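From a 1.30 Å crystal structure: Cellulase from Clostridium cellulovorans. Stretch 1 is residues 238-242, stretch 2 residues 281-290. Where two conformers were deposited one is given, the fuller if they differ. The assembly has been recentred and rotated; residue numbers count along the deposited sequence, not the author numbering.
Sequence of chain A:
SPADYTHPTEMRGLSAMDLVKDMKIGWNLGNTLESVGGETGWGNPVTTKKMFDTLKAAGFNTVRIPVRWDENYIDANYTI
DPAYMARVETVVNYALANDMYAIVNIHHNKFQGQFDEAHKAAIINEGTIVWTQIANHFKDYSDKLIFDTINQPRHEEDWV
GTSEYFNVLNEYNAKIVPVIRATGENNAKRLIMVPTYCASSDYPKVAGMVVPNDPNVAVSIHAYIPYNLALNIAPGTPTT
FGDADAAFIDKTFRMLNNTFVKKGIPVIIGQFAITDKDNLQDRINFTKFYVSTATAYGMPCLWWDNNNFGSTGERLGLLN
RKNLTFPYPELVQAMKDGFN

Stretch 1 238-242: PTTFG
Stretch 2 (281-290) QDRINFTKFY

An irregular loop, residues 238-242, is fastened to one side of a helix, residues 281-290, by a single direct hydrogen bond to Asp282, two bridging waters and the ring of Phe241 laid against the helix backbone. The two stretches bury 318 Å² between them, both sides summed, and Phe241 and Asp282 account for most of it. Their CA atoms lie 5.3 Å apart, which sets the register.

The helix is regular, with phi/psi near -62/-44 and i to i+4 bonds such as Phe286 N to Asp282 O, 2.9 Å. The loop is extended at Pro238 (-62/143), turns at Thr239 (-121/-15), then extends again through Thr240 (-94/134) and Phe241 (-91/108) to Gly242 (-125/-173), which occupies the N-cap position of a following helix.

Asp282 points its CB toward the loop with chi1 at -68° (m) and chi2 at -69°. Phe241 N donates to Asp282 OD1 at 3.0 Å, with an N-H...O angle of 166°, so the bond is nearly straight. The short carboxylate suits this position because it can accept from the loop backbone and from water together. Water 1 donates to Asp282 OD2 (2.8 Å) and also bonds Thr239 OG1 (2.7 Å) and Thr240 OG1 (3.2 Å); Thr239 has chi1 at 65° (p), Thr240 at -63° (m). Water 2 donates to Asp282 OD1 (2.8 Å) and Phe241 O (2.9 Å) and accepts from Asn285 ND2 (2.9 Å). Asn285, chi1 -63° (m) and chi2 -19°, thus contributes its amide to the link. Thr239 O and Asp282 OD2 approach to 3.3 Å, but both are acceptors and form no hydrogen bond.

Phe241 extends toward the helix with chi1 at -179° (t) and chi2 at -120°. Its flat ring can lie close to the main chain: Phe286 CA sits over one face, 3.7 Å from the Phe241 ring centroid and 14° off the normal, a CH-pi contact, while Phe241 CD1 comes within 3.5 Å of Phe286 N. The buried Phe286, chi1 172° (t) and chi2 -84°, directs its ring edge toward the Phe241 face in an offset edge-to-face pair, with centroids 5.5 Å apart and planes at 75°; Phe241 CD2 meets Phe286 CD2 at 3.8 Å. One turn on from Asn285, Phe289 (chi1 -177°, t; chi2 88°) adds apolar surface, its CB 3.7 Å from Phe241 CE1. The Phe241 and Phe289 rings are oblique, with centroids 5.7 Å apart and planes at 57°.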

ATOM      1  N   PRO A 238     -10.774   2.317  23.069  1.00  8.22           N
ATOM      2  CA  PRO A 238     -10.102   3.598  23.338  1.00  9.21           C
ATOM      3  C   PRO A 238     -10.327   4.634  22.247  1.00  8.58           C
ATOM      4  O   PRO A 238     -10.324   4.316  21.057  1.00  8.82           O
ATOM      5  CB  PRO A 238      -8.619   3.207  23.421  1.00 10.89           C
ATOM      6  CG  PRO A 238      -8.630   1.789  23.869  1.00 11.47           C
ATOM      7  CD  PRO A 238      -9.853   1.175  23.203  1.00  9.75           C
ATOM      8  N   THR A 239     -10.458   5.895  22.678  1.00  9.22           N
ATOM      9  CA  THR A 239     -10.558   7.044  21.794  1.00  9.33           C
ATOM     10  C   THR A 239      -9.466   8.083  22.015  1.00  8.83           C
ATOM     11  O   THR A 239      -9.314   8.968  21.171  1.00  9.27           O
ATOM     12  CB  THR A 239     -11.921   7.737  21.953  1.00 10.45           C
ATOM     13  OG1 THR A 239     -12.042   8.295  23.265  1.00 10.81           O
ATOM     14  CG2 THR A 239     -13.061   6.773  21.737  1.00 11.05           C
ATOM     15  N   THR A 240      -8.736   8.025  23.122  1.00  9.38           N
ATOM     16  CA  THR A 240      -7.746   9.044  23.466  0.79  9.86           C
ATOM     17  C   THR A 240      -6.372   8.624  22.965  1.00  9.59           C
ATOM     18  O   THR A 240      -5.953   7.474  23.159  1.00 11.50           O
ATOM     19  CB  THR A 240      -7.709   9.262  24.987  0.79 11.76           C
ATOM     20  OG1 THR A 240      -8.981   9.750  25.436  0.79 13.69           O
ATOM     21  CG2 THR A 240      -6.609  10.271  25.399  0.79 12.45           C
ATOM     22  N   PHE A 241      -5.664   9.554  22.339  1.00  8.54           N
ATOM     23  CA  PHE A 241      -4.277   9.340  21.945  1.00  8.21           C
ATOM     24  C   PHE A 241      -3.394   9.826  23.092  1.00  8.57           C
ATOM     25  O   PHE A 241      -3.286  11.031  23.331  1.00  8.95           O
ATOM     26  CB  PHE A 241      -3.953  10.059  20.637  1.00  7.79           C
ATOM     27  CG  PHE A 241      -2.535   9.839  20.176  1.00  7.20           C
ATOM     28  CD1 PHE A 241      -1.675  10.901  20.022  1.00  7.54           C
ATOM     29  CD2 PHE A 241      -2.054   8.561  19.908  1.00  8.03           C
ATOM     30  CE1 PHE A 241      -0.356  10.698  19.603  1.00  8.42           C
ATOM     31  CE2 PHE A 241      -0.742   8.359  19.499  1.00  7.54           C
ATOM     32  CZ  PHE A 241       0.098   9.437  19.335  1.00  8.10           C
ATOM     33  N   GLY A 242      -2.788   8.886  23.811  1.00  8.06           N
ATOM     34  CA  GLY A 242      -2.000   9.192  24.985  1.00  9.35           C
ATOM     35  C   GLY A 242      -0.583   8.652  24.943  1.00  8.34           C
ATOM     36  O   GLY A 242      -0.116   8.113  23.937  1.00  8.40           O
ATOM     37  N   GLN A 281      -9.812  15.704  17.765  1.00  9.50           N
ATOM     38  CA  GLN A 281      -8.532  16.207  18.264  1.00  8.79           C
ATOM     39  C   GLN A 281      -7.549  15.073  18.514  1.00  7.83           C
ATOM     40  O   GLN A 281      -6.351  15.214  18.253  1.00  8.20           O
ATOM     41  CB  GLN A 281      -8.733  17.061  19.518  1.00 10.55           C
ATOM     42  CG  GLN A 281      -9.547  18.333  19.263  1.00 15.52           C
ATOM     43  CD  GLN A 281      -8.973  19.203  18.162  1.00 18.19           C
ATOM     44  OE1 GLN A 281      -7.780  19.483  18.145  1.00 18.15           O
ATOM     45  NE2 GLN A 281      -9.828  19.639  17.235  1.00 19.53           N
ATOM     46  N   ASP A 282      -8.031  13.942  19.028  1.00  7.96           N
ATOM     47  CA  ASP A 282      -7.163  12.778  19.170  1.00  7.86           C
ATOM     48  C   ASP A 282      -6.644  12.294  17.827  1.00  7.82           C
ATOM     49  O   ASP A 282      -5.487  11.869  17.724  1.00  7.77           O
ATOM     50  CB  ASP A 282      -7.916  11.664  19.886  1.00  8.53           C
ATOM     51  CG  ASP A 282      -8.207  12.008  21.321  1.00 10.25           C
ATOM     52  OD1 ASP A 282      -7.237  12.057  22.111  1.00  9.62           O
ATOM     53  OD2 ASP A 282      -9.399  12.251  21.637  1.00 12.37           O
ATOM     54  N   ARG A 283      -7.488  12.324  16.793  1.00  7.49           N
ATOM     55  CA  ARG A 283      -7.045  11.884  15.473  0.55  7.10           C
ATOM     56  C   ARG A 283      -6.000  12.836  14.898  1.00  7.02           C
ATOM     57  O   ARG A 283      -5.054  12.396  14.226  1.00  7.55           O
ATOM     58  CB  ARG A 283      -8.248  11.740  14.535  0.55  7.32           C
ATOM     59  CG  ARG A 283      -9.247  10.683  14.994  0.55  7.46           C
ATOM     60  CD  ARG A 283      -9.928   9.996  13.819  0.55  7.45           C
ATOM     61  NE  ARG A 283     -10.832  10.866  13.083  0.55  7.43           N
ATOM     62  CZ  ARG A 283     -11.253  10.634  11.845  0.55  7.60           C
ATOM     63  NH1 ARG A 283     -10.827   9.576  11.174  0.55  8.37           N
ATOM     64  NH2 ARG A 283     -12.096  11.478  11.273  0.55  8.36           N
ATOM     65  N   ILE A 284      -6.150  14.141  15.141  1.00  7.06           N
ATOM     66  CA  ILE A 284      -5.153  15.123  14.702  1.00  8.02           C
ATOM     67  C   ILE A 284      -3.820  14.848  15.379  1.00  7.73           C
ATOM     68  O   ILE A 284      -2.770  14.763  14.728  1.00  7.74           O
ATOM     69  CB  ILE A 284      -5.639  16.556  15.003  1.00  8.45           C
ATOM     70  CG1 ILE A 284      -6.856  16.907  14.139  1.00  9.87           C
ATOM     71  CG2 ILE A 284      -4.517  17.564  14.775  1.00  9.35           C
ATOM     72  CD1 ILE A 284      -7.584  18.172  14.591  1.00 10.70           C
ATOM     73  N   ASN A 285      -3.853  14.694  16.705  1.00  7.81           N
ATOM     74  CA  ASN A 285      -2.623  14.474  17.458  1.00  8.03           C
ATOM     75  C   ASN A 285      -1.959  13.170  17.056  1.00  7.84           C
ATOM     76  O   ASN A 285      -0.739  13.108  16.874  1.00  7.66           O
ATOM     77  CB  ASN A 285      -2.911  14.443  18.961  1.00  8.40           C
ATOM     78  CG  ASN A 285      -3.445  15.751  19.496  1.00  9.39           C
ATOM     79  OD1 ASN A 285      -3.305  16.809  18.873  1.00 10.03           O
ATOM     80  ND2 ASN A 285      -4.040  15.685  20.678  1.00  9.46           N
ATOM     81  N   PHE A 286      -2.757  12.117  16.890  1.00  6.89           N
ATOM     82  CA  PHE A 286      -2.238  10.844  16.408  1.00  7.02           C
ATOM     83  C   PHE A 286      -1.541  10.995  15.069  1.00  6.95           C
ATOM     84  O   PHE A 286      -0.425  10.495  14.871  1.00  7.15           O
ATOM     85  CB  PHE A 286      -3.402   9.855  16.286  1.00  7.17           C
ATOM     86  CG  PHE A 286      -3.051   8.538  15.618  1.00  6.94           C
ATOM     87  CD1 PHE A 286      -3.041   8.401  14.240  1.00  7.93           C
ATOM     88  CD2 PHE A 286      -2.776   7.410  16.375  1.00  7.25           C
ATOM     89  CE1 PHE A 286      -2.736   7.163  13.649  1.00  8.52           C
ATOM     90  CE2 PHE A 286      -2.480   6.181  15.768  1.00  8.64           C
ATOM     91  CZ  PHE A 286      -2.459   6.072  14.429  1.00  8.53           C
ATOM     92  N   THR A 287      -2.204  11.651  14.123  1.00  6.60           N
ATOM     93  CA  THR A 287      -1.711  11.714  12.751  1.00  6.50           C
ATOM     94  C   THR A 287      -0.440  12.538  12.675  1.00  7.34           C
ATOM     95  O   THR A 287       0.531  12.141  12.014  1.00  7.50           O
ATOM     96  CB  THR A 287      -2.811  12.250  11.835  1.00  7.33           C
ATOM     97  OG1 THR A 287      -3.941  11.372  11.874  1.00  7.73           O
ATOM     98  CG2 THR A 287      -2.340  12.371  10.409  1.00  8.12           C
ATOM     99  N   LYS A 288      -0.408  13.662  13.381  1.00  7.12           N
ATOM    100  CA  LYS A 288       0.803  14.474  13.443  0.51  8.10           C
ATOM    101  C   LYS A 288       1.960  13.672  14.030  1.00  7.80           C
ATOM    102  O   LYS A 288       3.060  13.627  13.470  1.00  8.06           O
ATOM    103  CB  LYS A 288       0.519  15.718  14.290  0.51 10.02           C
ATOM    104  CG  LYS A 288       1.736  16.553  14.643  0.51 12.32           C
ATOM    105  CD  LYS A 288       2.312  17.235  13.430  0.51 14.33           C
ATOM    106  CE  LYS A 288       3.627  17.944  13.759  0.51 16.84           C
ATOM    107  NZ  LYS A 288       3.498  18.998  14.797  0.51 18.69           N
ATOM    108  N   PHE A 289       1.721  13.026  15.175  1.00  6.89           N
ATOM    109  CA  PHE A 289       2.771  12.249  15.822  1.00  7.02           C
ATOM    110  C   PHE A 289       3.255  11.125  14.920  1.00  7.38           C
ATOM    111  O   PHE A 289       4.460  10.886  14.784  1.00  7.62           O
ATOM    112  CB  PHE A 289       2.264  11.662  17.145  1.00  7.21           C
ATOM    113  CG  PHE A 289       3.317  10.922  17.893  1.00  6.97           C
ATOM    114  CD1 PHE A 289       4.136  11.580  18.780  1.00  8.80           C
ATOM    115  CD2 PHE A 289       3.541   9.583  17.667  1.00  7.41           C
ATOM    116  CE1 PHE A 289       5.150  10.909  19.449  1.00  9.37           C
ATOM    117  CE2 PHE A 289       4.532   8.903  18.347  1.00  8.13           C
ATOM    118  CZ  PHE A 289       5.336   9.561  19.220  1.00  8.80           C
ATOM    119  N   TYR A 290       2.312  10.392  14.332  1.00  6.70           N
ATOM    120  CA  TYR A 290       2.634   9.235  13.505  1.00  6.30           C
ATOM    121  C   TYR A 290       3.490   9.640  12.318  1.00  6.46           C
ATOM    122  O   TYR A 290       4.558   9.066  12.078  1.00  6.89           O
ATOM    123  CB  TYR A 290       1.320   8.594  13.039  1.00  6.98           C
ATOM    124  CG  TYR A 290       1.445   7.232  12.415  1.00  6.64           C
ATOM    125  CD1 TYR A 290       2.026   7.062  11.159  1.00  7.30           C
ATOM    126  CD2 TYR A 290       0.967   6.115  13.068  1.00  7.31           C
ATOM    127  CE1 TYR A 290       2.143   5.810  10.585  1.00  7.04           C
ATOM    128  CE2 TYR A 290       1.084   4.852  12.495  1.00  8.12           C
ATOM    129  CZ  TYR A 290       1.664   4.713  11.244  1.00  7.71           C
ATOM    130  OH  TYR A 290       1.786   3.471  10.634  1.00  7.52           O
TER
HETATM  131  O   HOH W   1     -11.119  10.837  23.288  1.00 24.20           O
HETATM  132  O   HOH W   2      -4.680  13.213  22.115  1.00 11.94           O